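Outer membrane porin protein 32 (Delftia acidovorans, PDB 2FGQ) forms trimeric, anion-selective channels through the bacterial outer membrane. Local coordinates at residues 144-157 / 168-180. Sequence-based numbering, arbitrary orientation.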
# COMPACT_ATOMS: atom_id res chain seq x y z
N ASN A 144 -34.32 -5.63 8.72
CA ASN A 144 -35.13 -4.81 9.64
C ASN A 144 -36.59 -5.24 9.40
O ASN A 144 -37.11 -5.05 8.29
CB ASN A 144 -34.91 -3.33 9.38
CG ASN A 144 -35.75 -2.43 10.29
OD1 ASN A 144 -36.93 -2.71 10.56
ND2 ASN A 144 -35.16 -1.32 10.73
N PHE A 145 -37.22 -5.81 10.42
CA PHE A 145 -38.64 -6.22 10.37
C PHE A 145 -39.41 -5.41 11.39
O PHE A 145 -39.21 -5.54 12.62
CB PHE A 145 -38.80 -7.70 10.68
CG PHE A 145 -38.26 -8.62 9.60
CD1 PHE A 145 -38.79 -8.60 8.29
CD2 PHE A 145 -37.24 -9.51 9.89
CE1 PHE A 145 -38.28 -9.46 7.29
CE2 PHE A 145 -36.76 -10.38 8.91
CZ PHE A 145 -37.28 -10.35 7.61
N GLY A 146 -40.26 -4.53 10.90
CA GLY A 146 -41.10 -3.73 11.76
C GLY A 146 -40.30 -2.82 12.67
O GLY A 146 -40.78 -2.47 13.73
N GLY A 147 -39.10 -2.41 12.24
CA GLY A 147 -38.18 -1.60 13.01
C GLY A 147 -37.09 -2.39 13.73
O GLY A 147 -36.00 -1.87 13.99
N PHE A 148 -37.35 -3.64 14.05
CA PHE A 148 -36.42 -4.45 14.83
C PHE A 148 -35.33 -5.01 13.95
O PHE A 148 -35.58 -5.51 12.86
CB PHE A 148 -37.15 -5.57 15.58
CG PHE A 148 -38.09 -5.04 16.63
CD1 PHE A 148 -37.61 -4.59 17.84
CD2 PHE A 148 -39.44 -4.92 16.35
CE1 PHE A 148 -38.46 -4.05 18.80
CE2 PHE A 148 -40.30 -4.39 17.31
CZ PHE A 148 -39.80 -3.95 18.53
N ASN A 149 -34.11 -4.95 14.48
CA ASN A 149 -32.96 -5.41 13.70
C ASN A 149 -31.85 -5.81 14.66
O ASN A 149 -31.79 -5.33 15.77
CB ASN A 149 -32.48 -4.34 12.70
CG ASN A 149 -32.02 -3.04 13.36
OD1 ASN A 149 -30.80 -2.78 13.49
ND2 ASN A 149 -32.98 -2.18 13.74
N ALA A 150 -30.98 -6.70 14.21
CA ALA A 150 -29.90 -7.20 15.07
C ALA A 150 -28.67 -7.53 14.25
O ALA A 150 -28.73 -7.72 13.05
CB ALA A 150 -30.33 -8.43 15.84
N GLY A 151 -27.55 -7.61 14.95
CA GLY A 151 -26.28 -7.96 14.33
C GLY A 151 -25.42 -8.75 15.31
O GLY A 151 -25.52 -8.56 16.54
N PHE A 152 -24.64 -9.69 14.77
CA PHE A 152 -23.87 -10.61 15.56
C PHE A 152 -22.53 -10.87 14.88
O PHE A 152 -22.46 -10.96 13.67
CB PHE A 152 -24.59 -11.95 15.67
CG PHE A 152 -26.01 -11.84 16.10
CD1 PHE A 152 -26.33 -11.84 17.44
CD2 PHE A 152 -27.02 -11.73 15.15
CE1 PHE A 152 -27.66 -11.71 17.83
CE2 PHE A 152 -28.34 -11.62 15.53
CZ PHE A 152 -28.64 -11.60 16.87
N GLY A 153 -21.48 -10.99 15.68
CA GLY A 153 -20.15 -11.23 15.13
C GLY A 153 -19.33 -12.14 16.01
O GLY A 153 -19.49 -12.17 17.23
N TYR A 154 -18.46 -12.89 15.35
CA TYR A 154 -17.47 -13.75 15.98
C TYR A 154 -16.15 -13.52 15.22
O TYR A 154 -16.13 -13.63 14.04
CB TYR A 154 -17.84 -15.25 15.89
CG TYR A 154 -16.87 -16.08 16.68
CD1 TYR A 154 -17.07 -16.29 18.04
CD2 TYR A 154 -15.72 -16.60 16.10
CE1 TYR A 154 -16.16 -17.03 18.80
CE2 TYR A 154 -14.81 -17.33 16.84
CZ TYR A 154 -15.03 -17.54 18.20
OH TYR A 154 -14.12 -18.26 18.96
N ALA A 155 -15.10 -13.22 15.95
CA ALA A 155 -13.77 -13.13 15.35
C ALA A 155 -12.90 -14.16 16.01
O ALA A 155 -12.79 -14.21 17.22
CB ALA A 155 -13.12 -11.74 15.47
N PHE A 156 -12.22 -14.94 15.18
CA PHE A 156 -11.32 -15.96 15.63
C PHE A 156 -10.00 -15.39 16.17
O PHE A 156 -9.37 -14.53 15.57
CB PHE A 156 -10.98 -16.90 14.47
CG PHE A 156 -12.16 -17.62 13.88
CD1 PHE A 156 -12.86 -17.08 12.83
CD2 PHE A 156 -12.53 -18.86 14.35
CE1 PHE A 156 -13.93 -17.76 12.28
CE2 PHE A 156 -13.63 -19.55 13.81
CZ PHE A 156 -14.33 -19.00 12.78
N ASP A 157 -9.55 -15.93 17.28
CA ASP A 157 -8.26 -15.60 17.85
C ASP A 157 -7.09 -16.25 17.16
O ASP A 157 -6.00 -15.68 17.13
CB ASP A 157 -8.21 -15.95 19.33
CG ASP A 157 -8.64 -17.34 19.60
OD1 ASP A 157 -7.79 -18.28 19.70
OD2 ASP A 157 -9.86 -17.62 19.69
N VAL A 168 -5.82 -14.21 22.20
CA VAL A 168 -5.84 -12.76 21.99
C VAL A 168 -6.55 -12.44 20.67
O VAL A 168 -6.28 -13.09 19.65
CB VAL A 168 -4.43 -12.14 22.00
CG1 VAL A 168 -4.48 -10.65 21.74
CG2 VAL A 168 -3.75 -12.39 23.33
N GLY A 169 -7.46 -11.47 20.70
CA GLY A 169 -8.15 -11.01 19.52
C GLY A 169 -9.51 -11.61 19.28
O GLY A 169 -10.26 -11.16 18.42
N ARG A 170 -9.88 -12.63 20.04
CA ARG A 170 -11.21 -13.18 19.93
C ARG A 170 -12.23 -12.08 20.22
O ARG A 170 -12.05 -11.29 21.13
CB ARG A 170 -11.40 -14.35 20.89
CG ARG A 170 -12.71 -15.09 20.69
CD ARG A 170 -12.99 -16.12 21.72
NE ARG A 170 -12.01 -17.17 21.64
CZ ARG A 170 -11.83 -18.10 22.57
NH1 ARG A 170 -12.53 -18.07 23.70
NH2 ARG A 170 -10.93 -19.07 22.36
N TYR A 171 -13.30 -12.07 19.44
CA TYR A 171 -14.47 -11.20 19.64
C TYR A 171 -15.71 -12.02 19.58
O TYR A 171 -15.87 -12.84 18.68
CB TYR A 171 -14.56 -10.10 18.56
CG TYR A 171 -15.81 -9.27 18.57
CD1 TYR A 171 -16.94 -9.67 17.86
CD2 TYR A 171 -15.88 -8.09 19.28
CE1 TYR A 171 -18.12 -8.93 17.86
CE2 TYR A 171 -17.07 -7.33 19.32
CZ TYR A 171 -18.19 -7.77 18.60
OH TYR A 171 -19.34 -7.02 18.55
N ILE A 172 -16.60 -11.80 20.53
CA ILE A 172 -17.96 -12.33 20.44
C ILE A 172 -18.90 -11.20 20.86
O ILE A 172 -18.70 -10.62 21.91
CB ILE A 172 -18.17 -13.54 21.33
CG1 ILE A 172 -19.59 -14.09 21.22
CG2 ILE A 172 -17.91 -13.22 22.74
CD1 ILE A 172 -19.96 -14.43 19.91
N GLY A 173 -19.87 -10.86 20.05
CA GLY A 173 -20.68 -9.72 20.42
C GLY A 173 -21.80 -9.50 19.44
O GLY A 173 -21.89 -10.12 18.41
N GLY A 174 -22.69 -8.60 19.82
CA GLY A 174 -23.81 -8.30 18.97
C GLY A 174 -24.68 -7.23 19.57
O GLY A 174 -24.41 -6.72 20.66
N TYR A 175 -25.74 -6.91 18.85
CA TYR A 175 -26.69 -5.92 19.30
C TYR A 175 -28.10 -6.29 18.87
O TYR A 175 -28.32 -7.03 17.93
CB TYR A 175 -26.37 -4.52 18.76
CG TYR A 175 -26.51 -4.37 17.27
CD1 TYR A 175 -27.75 -4.09 16.66
CD2 TYR A 175 -25.39 -4.50 16.46
CE1 TYR A 175 -27.85 -3.97 15.27
CE2 TYR A 175 -25.47 -4.38 15.12
CZ TYR A 175 -26.68 -4.14 14.51
OH TYR A 175 -26.67 -3.98 13.14
N VAL A 176 -29.04 -5.75 19.62
CA VAL A 176 -30.43 -5.65 19.21
C VAL A 176 -30.82 -4.17 19.15
O VAL A 176 -30.31 -3.35 19.92
CB VAL A 176 -31.36 -6.43 20.17
CG1 VAL A 176 -31.09 -7.92 20.07
CG2 VAL A 176 -31.29 -5.93 21.62
N ALA A 177 -31.70 -3.84 18.23
CA ALA A 177 -32.06 -2.47 17.98
C ALA A 177 -33.46 -2.32 17.41
O ALA A 177 -34.07 -3.30 16.93
CB ALA A 177 -31.09 -1.84 17.04
N TYR A 178 -33.95 -1.10 17.52
CA TYR A 178 -35.19 -0.66 16.90
C TYR A 178 -34.85 0.62 16.12
O TYR A 178 -34.33 1.58 16.70
CB TYR A 178 -36.26 -0.40 17.98
CG TYR A 178 -37.55 0.07 17.36
CD1 TYR A 178 -38.46 -0.83 16.85
CD2 TYR A 178 -37.82 1.41 17.22
CE1 TYR A 178 -39.65 -0.39 16.23
CE2 TYR A 178 -38.97 1.85 16.58
CZ TYR A 178 -39.90 0.95 16.10
OH TYR A 178 -41.04 1.42 15.47
N ASP A 179 -35.17 0.63 14.83
CA ASP A 179 -34.93 1.76 13.95
C ASP A 179 -36.11 1.90 13.03
O ASP A 179 -36.35 1.02 12.20
CB ASP A 179 -33.69 1.49 13.10
CG ASP A 179 -32.44 1.61 13.89
OD1 ASP A 179 -31.97 0.57 14.41
OD2 ASP A 179 -31.89 2.72 14.07
N ASN A 180 -36.83 3.00 13.16
CA ASN A 180 -37.98 3.26 12.30
C ASN A 180 -37.87 4.48 11.39
O ASN A 180 -38.87 4.87 10.76
CB ASN A 180 -39.26 3.29 13.16
CG ASN A 180 -39.39 4.55 13.99
OD1 ASN A 180 -38.55 5.47 13.90
ND2 ASN A 180 -40.46 4.62 14.81
O HOH W 1 -42.85 -0.27 14.50
O HOH W 2 -28.84 -3.38 11.86
O HOH W 3 -5.56 -13.04 16.59
O HOH W 4 -8.33 -20.62 20.82
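Tyr175 lies over Gly151 in two neighbouring antiparallel strands, 148-155 and 171-179, of the 16-stranded porin barrel. Glycine suits this place because it leaves a hollow for the ring: Gly151 CA sits over one face, 4.0 Å from the Tyr175 ring centroid, where a CB would clash with Tyr175 CE2. Tyr175 CG stands between its own backbone N and carbonyl carbon (chi1 67°), which folds the ring across the neighbouring strand, and Asn149 OD1 meets the ring edge. Gly153 less strictly makes room for Tyr171, a CB here being only tight against Tyr171 CE1; the Tyr171 hydroxyl is hydrogen-bonded to Thr97. On the other side of the sheet, the Tyr178 edge presses on the Phe148 face, Tyr178 CD1 lying over the ring centre, while Ile172 CD1 fits against the Tyr154 edge. Asn149 ND2 donates hydrogen bonds to Gly147 O and Asp179 OD1, using both N-H groups; Asp179 OD1 also salt-bridges Lys100, and OD2 bonds Ser184. At the far end Arg170 salt-bridges Asp157 and packs CG and CD against Tyr154 OH. An alanine here would probably leave the carboxylate without its cationic mate and uncover that hydroxyl. Arg170 NE (2.9 Å) and NH2 (3.2 Å) both grip Asp157 OD2 from the same face of the carboxylate plane.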